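Local structure of transcriptional regulator, SorC family (Enterococcus faecalis, 2O0M) at residues Q227-L230 and T231-H235; I290-L294 and K295-E299. The protein is a putative SorC-family transcriptional regulator that probably binds DNA and, through its sugar-binding domain, a carbohydrate. All coordinates share one frame; numbering follows the deposited sequence.

Contact 1. Residues Q227-L230 and T231-H235; sequences QEVL and TLISH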
loop_
_atom_site.group_PDB
_atom_site.type_symbol
_atom_site.label_atom_id
_atom_site.label_comp_id
_atom_site.label_asym_id
_atom_site.label_seq_id
_atom_site.Cartn_x
_atom_site.Cartn_y
_atom_site.Cartn_z
ATOM N N GLN A 227 -1.662 8.725 19.898
ATOM C CA GLN A 227 -0.417 8.021 20.209
ATOM C C GLN A 227 -0.623 6.520 20.199
ATOM O O GLN A 227 0.234 5.764 19.736
ATOM C CB GLN A 227 0.103 8.428 21.595
ATOM C CG GLN A 227 0.626 9.850 21.707
ATOM C CD GLN A 227 0.861 10.279 23.160
ATOM O OE1 GLN A 227 0.570 9.530 24.106
ATOM N NE2 GLN A 227 1.387 11.491 23.344
ATOM N N GLU A 228 -1.765 6.100 20.730
ATOM C CA GLU A 228 -2.113 4.695 20.828
ATOM C C GLU A 228 -2.161 4.079 19.437
ATOM O O GLU A 228 -1.614 3.006 19.217
ATOM C CB GLU A 228 -3.457 4.561 21.528
ATOM C CG GLU A 228 -3.941 3.156 21.784
ATOM C CD GLU A 228 -5.077 3.135 22.796
ATOM O OE1 GLU A 228 -4.964 3.829 23.836
ATOM O OE2 GLU A 228 -6.080 2.436 22.555
ATOM N N VAL A 229 -2.786 4.779 18.497
ATOM C CA VAL A 229 -2.865 4.265 17.128
ATOM C C VAL A 229 -1.500 4.301 16.427
ATOM O O VAL A 229 -1.141 3.341 15.738
ATOM C CB VAL A 229 -3.968 4.957 16.299
ATOM C CG1 VAL A 229 -3.986 4.413 14.857
ATOM C CG2 VAL A 229 -5.325 4.730 16.957
ATOM N N LEU A 230 -0.729 5.374 16.613
ATOM C CA LEU A 230 0.629 5.443 16.055
ATOM C C LEU A 230 1.495 4.301 16.588
ATOM O O LEU A 230 2.296 3.728 15.855
ATOM C CB LEU A 230 1.290 6.803 16.316
ATOM C CG LEU A 230 0.686 7.988 15.552
ATOM C CD1 LEU A 230 1.281 9.287 16.076
ATOM C CD2 LEU A 230 0.887 7.859 14.032
ATOM N N THR A 231 1.305 3.943 17.854
ATOM C CA THR A 231 2.045 2.828 18.435
ATOM C C THR A 231 1.613 1.498 17.812
ATOM O O THR A 231 2.463 0.677 17.471
ATOM C CB THR A 231 1.904 2.816 19.972
ATOM O OG1 THR A 231 2.472 4.025 20.485
ATOM C CG2 THR A 231 2.624 1.628 20.597
ATOM N N LEU A 232 0.307 1.302 17.639
ATOM C CA LEU A 232 -0.212 0.106 16.968
ATOM C C LEU A 232 0.414 -0.023 15.585
ATOM O O LEU A 232 0.878 -1.100 15.191
ATOM C CB LEU A 232 -1.739 0.144 16.851
ATOM C CG LEU A 232 -2.518 -0.134 18.145
ATOM C CD1 LEU A 232 -3.970 0.310 18.021
ATOM C CD2 LEU A 232 -2.437 -1.606 18.512
ATOM N N ILE A 233 0.442 1.085 14.851
ATOM C CA ILE A 233 1.025 1.088 13.508
ATOM C C ILE A 233 2.495 0.692 13.566
ATOM O O ILE A 233 2.952 -0.104 12.760
ATOM C CB ILE A 233 0.884 2.467 12.816
ATOM C CG1 ILE A 233 -0.587 2.739 12.507
ATOM C CG2 ILE A 233 1.735 2.526 11.536
ATOM C CD1 ILE A 233 -0.878 4.203 12.293
ATOM N N SER A 234 3.234 1.242 14.531
ATOM C CA SER A 234 4.665 0.930 14.673
ATOM C C SER A 234 4.943 -0.557 14.928
ATOM O O SER A 234 6.032 -1.041 14.607
ATOM C CB SER A 234 5.298 1.759 15.794
ATOM O OG SER A 234 4.930 1.247 17.061
ATOM N N HIS A 235 3.974 -1.273 15.486
ATOM C CA HIS A 235 4.133 -2.696 15.781
ATOM C C HIS A 235 3.448 -3.603 14.766
ATOM O O HIS A 235 3.308 -4.800 15.001
ATOM C CB HIS A 235 3.617 -3.006 17.185
ATOM C CG HIS A 235 4.411 -2.345 18.263
ATOM N ND1 HIS A 235 5.748 -2.605 18.460
ATOM C CD2 HIS A 235 4.063 -1.422 19.190
ATOM C CE1 HIS A 235 6.189 -1.876 19.472
ATOM N NE2 HIS A 235 5.185 -1.150 19.931
#
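T231 grips the carbonyl of Q227 twice. Its backbone N lies 2.8 Å from Q227 O, and its hydroxyl OG1 donates to the same oxygen over 2.9 Å. The two donors arrive from opposite faces of the carbonyl plane, the hydroxyl well above it, 37° out. What brings the hydroxyl there is the first torsion, which sets OG1 anti to the carbonyl carbon (chi1 -62°) and turns it back down the helix.

Three further backbone bonds join residues four apart: L232 N to E228 O, I233 N to V229 O at 2.9 Å with an N-H...O angle of 164°, and S234 N to L230 O. A second hydroxyl acts within the last turn, where S234 OG donates to T231 O at 2.6 Å. H235 N then bonds to L232 O three residues back, and H235 is the first residue to leave helical backbone angles.

Apolar contact runs along the largely buried side. V229 CG1 meets I233 CD1 at 4.0 Å, the two side chains crossing at a slant. L230 CD2 approaches the same CD1 more distantly, at 4.4 Å. Beyond the helix, L232 rests on L172 and I233 on V174, both in strand 169-175; E228 OE2 forms a salt bridge with R204.

Together these features describe the C-terminal end of an amphipathic alpha-helix, 224-234, packed by one face against the central sheet of the putative sugar-binding domain, with serine and threonine hydroxyls bonded back to carbonyls of the preceding turn.

Contact 2. Residues I290-L294 and K295-E299; sequences IGLQL and KNLQE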
loop_
_atom_site.group_PDB
_atom_site.type_symbol
_atom_site.label_atom_id
_atom_site.label_comp_id
_atom_site.label_asym_id
_atom_site.label_seq_id
_atom_site.Cartn_x
_atom_site.Cartn_y
_atom_site.Cartn_z
ATOM N N ILE A 290 3.715 10.733 9.110
ATOM C CA ILE A 290 2.846 10.420 10.226
ATOM C C ILE A 290 2.554 8.935 10.114
ATOM O O ILE A 290 1.680 8.546 9.358
ATOM C CB ILE A 290 1.531 11.204 10.183
ATOM C CG1 ILE A 290 1.801 12.699 9.985
ATOM C CG2 ILE A 290 0.723 10.931 11.457
ATOM C CD1 ILE A 290 0.563 13.531 9.755
ATOM N N GLY A 291 3.314 8.116 10.831
ATOM C CA GLY A 291 3.165 6.657 10.751
ATOM C C GLY A 291 4.431 5.966 10.248
ATOM O O GLY A 291 5.544 6.353 10.587
ATOM N N LEU A 292 4.254 4.952 9.414
ATOM C CA LEU A 292 5.338 4.041 9.052
ATOM C C LEU A 292 6.549 4.711 8.418
ATOM O O LEU A 292 6.406 5.545 7.534
ATOM C CB LEU A 292 4.806 2.986 8.070
ATOM C CG LEU A 292 5.879 2.090 7.452
ATOM C CD1 LEU A 292 6.138 0.869 8.333
ATOM C CD2 LEU A 292 5.510 1.675 6.042
ATOM N N GLN A 293 7.743 4.315 8.857
ATOM C CA GLN A 293 8.984 4.665 8.162
ATOM C C GLN A 293 9.355 3.625 7.105
ATOM O O GLN A 293 9.308 2.429 7.369
ATOM C CB GLN A 293 10.139 4.741 9.147
ATOM C CG GLN A 293 9.970 5.749 10.231
ATOM C CD GLN A 293 11.194 5.825 11.136
ATOM O OE1 GLN A 293 12.309 6.057 10.666
ATOM N NE2 GLN A 293 10.988 5.632 12.433
ATOM N N LEU A 294 9.762 4.082 5.927
ATOM C CA LEU A 294 10.177 3.180 4.857
ATOM C C LEU A 294 11.235 2.189 5.352
ATOM O O LEU A 294 11.148 0.989 5.077
ATOM C CB LEU A 294 10.726 3.983 3.674
ATOM C CG LEU A 294 11.034 3.256 2.363
ATOM C CD1 LEU A 294 9.781 2.660 1.773
ATOM C CD2 LEU A 294 11.665 4.223 1.384
ATOM N N LYS A 295 12.218 2.692 6.099
ATOM C CA LYS A 295 13.319 1.847 6.586
ATOM C C LYS A 295 12.829 0.666 7.430
ATOM O O LYS A 295 13.477 -0.384 7.486
ATOM C CB LYS A 295 14.349 2.666 7.386
ATOM C CG LYS A 295 13.985 2.923 8.842
ATOM C CD LYS A 295 15.129 3.603 9.585
ATOM C CE LYS A 295 14.799 3.823 11.049
ATOM N NZ LYS A 295 15.680 4.886 11.623
ATOM N N ASN A 296 11.699 0.839 8.099
ATOM C CA ASN A 296 11.196 -0.191 9.002
ATOM C C ASN A 296 10.396 -1.278 8.296
ATOM O O ASN A 296 10.087 -2.299 8.902
ATOM C CB ASN A 296 10.372 0.432 10.121
ATOM C CG ASN A 296 11.222 1.254 11.093
ATOM O OD1 ASN A 296 12.420 1.011 11.272
ATOM N ND2 ASN A 296 10.594 2.229 11.726
ATOM N N LEU A 297 10.066 -1.073 7.021
ATOM C CA LEU A 297 9.399 -2.137 6.259
ATOM C C LEU A 297 10.227 -3.406 6.229
ATOM O O LEU A 297 9.667 -4.496 6.241
ATOM C CB LEU A 297 9.138 -1.719 4.813
ATOM C CG LEU A 297 7.950 -0.839 4.499
ATOM C CD1 LEU A 297 7.864 -0.716 2.987
ATOM C CD2 LEU A 297 6.662 -1.434 5.061
ATOM N N GLN A 298 11.552 -3.244 6.192
ATOM C CA GLN A 298 12.513 -4.362 6.091
ATOM C C GLN A 298 12.320 -5.400 7.196
ATOM O O GLN A 298 12.530 -6.595 6.978
ATOM C CB GLN A 298 13.956 -3.831 6.145
ATOM C CG GLN A 298 14.274 -2.701 5.142
ATOM C CD GLN A 298 14.301 -3.168 3.688
ATOM O OE1 GLN A 298 13.775 -2.492 2.789
ATOM N NE2 GLN A 298 14.927 -4.324 3.447
ATOM N N GLU A 299 11.891 -4.953 8.374
ATOM C CA GLU A 299 11.723 -5.852 9.511
ATOM C C GLU A 299 10.316 -6.443 9.644
ATOM O O GLU A 299 10.088 -7.268 10.523
ATOM C CB GLU A 299 12.126 -5.139 10.811
ATOM C CG GLU A 299 13.567 -5.428 11.281
ATOM C CD GLU A 299 14.626 -5.234 10.207
ATOM O OE1 GLU A 299 14.877 -4.073 9.807
ATOM O OE2 GLU A 299 15.228 -6.249 9.785
HETATM O O HOH W 1 7.821 2.425 11.118
HETATM O O HOH W 2 11.860 -0.452 2.706
#
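L292 and L297 cross at about a right angle, and their CD2 methyls meet at 3.5 Å, tighter than usual carbon contact. The first torsion of L292 (chi1 172°) carries its branch away from the backbone N, which lets both CD1 and CD2 reach L297 CD2. L294 meets L297 more loosely and aslant, CD1 to CD1 at 4.1 Å. F273 touches both L292 and L297.

On the polar side, Q293 and K295 run side by side, pointing the same way, with K295 CE 3.4 Å from Q293 OE1. The amide planes of Q293 and N296 are turned 61° apart; their nitrogens, NE2 and ND2, are both donors and do not bond.

Two backbone bonds close the turn: N296 N reaches Q293 O, and L297 N reaches L294 O, both at 3.0 Å and each donor 56° above the carbonyl plane. The chemistry implies a turn with helical backbone angles, held by N-H bonds to the carbonyl three residues earlier, with L297 packed against L294 and against L292 from the extended chain before it; one water joins the Q293 backbone N-H to the N296 side-chain amide, and another joins L294 O to Q298 OE1.

Following the chain from the N terminus, contact 1 comes first, at the end of helix 224-234 and just before strand 238-245; contact 2 lies later, in the connection between strands 283-286 and 302-306. Each is local and closes no long loop, and since one ends before the other begins they neither nest nor cross. Their centres are about 12 Å apart, yet they touch: L230 CD2 lies 4.0 Å from I290 CG2, and I233 CG2 lies 4.1 Å from L292 N. The helix end is thereby packed against the early part of the later connection. I290 and L292 also make backbone bonds to G178 and A176, just beyond strand 169-175, the strand on which the helix rests.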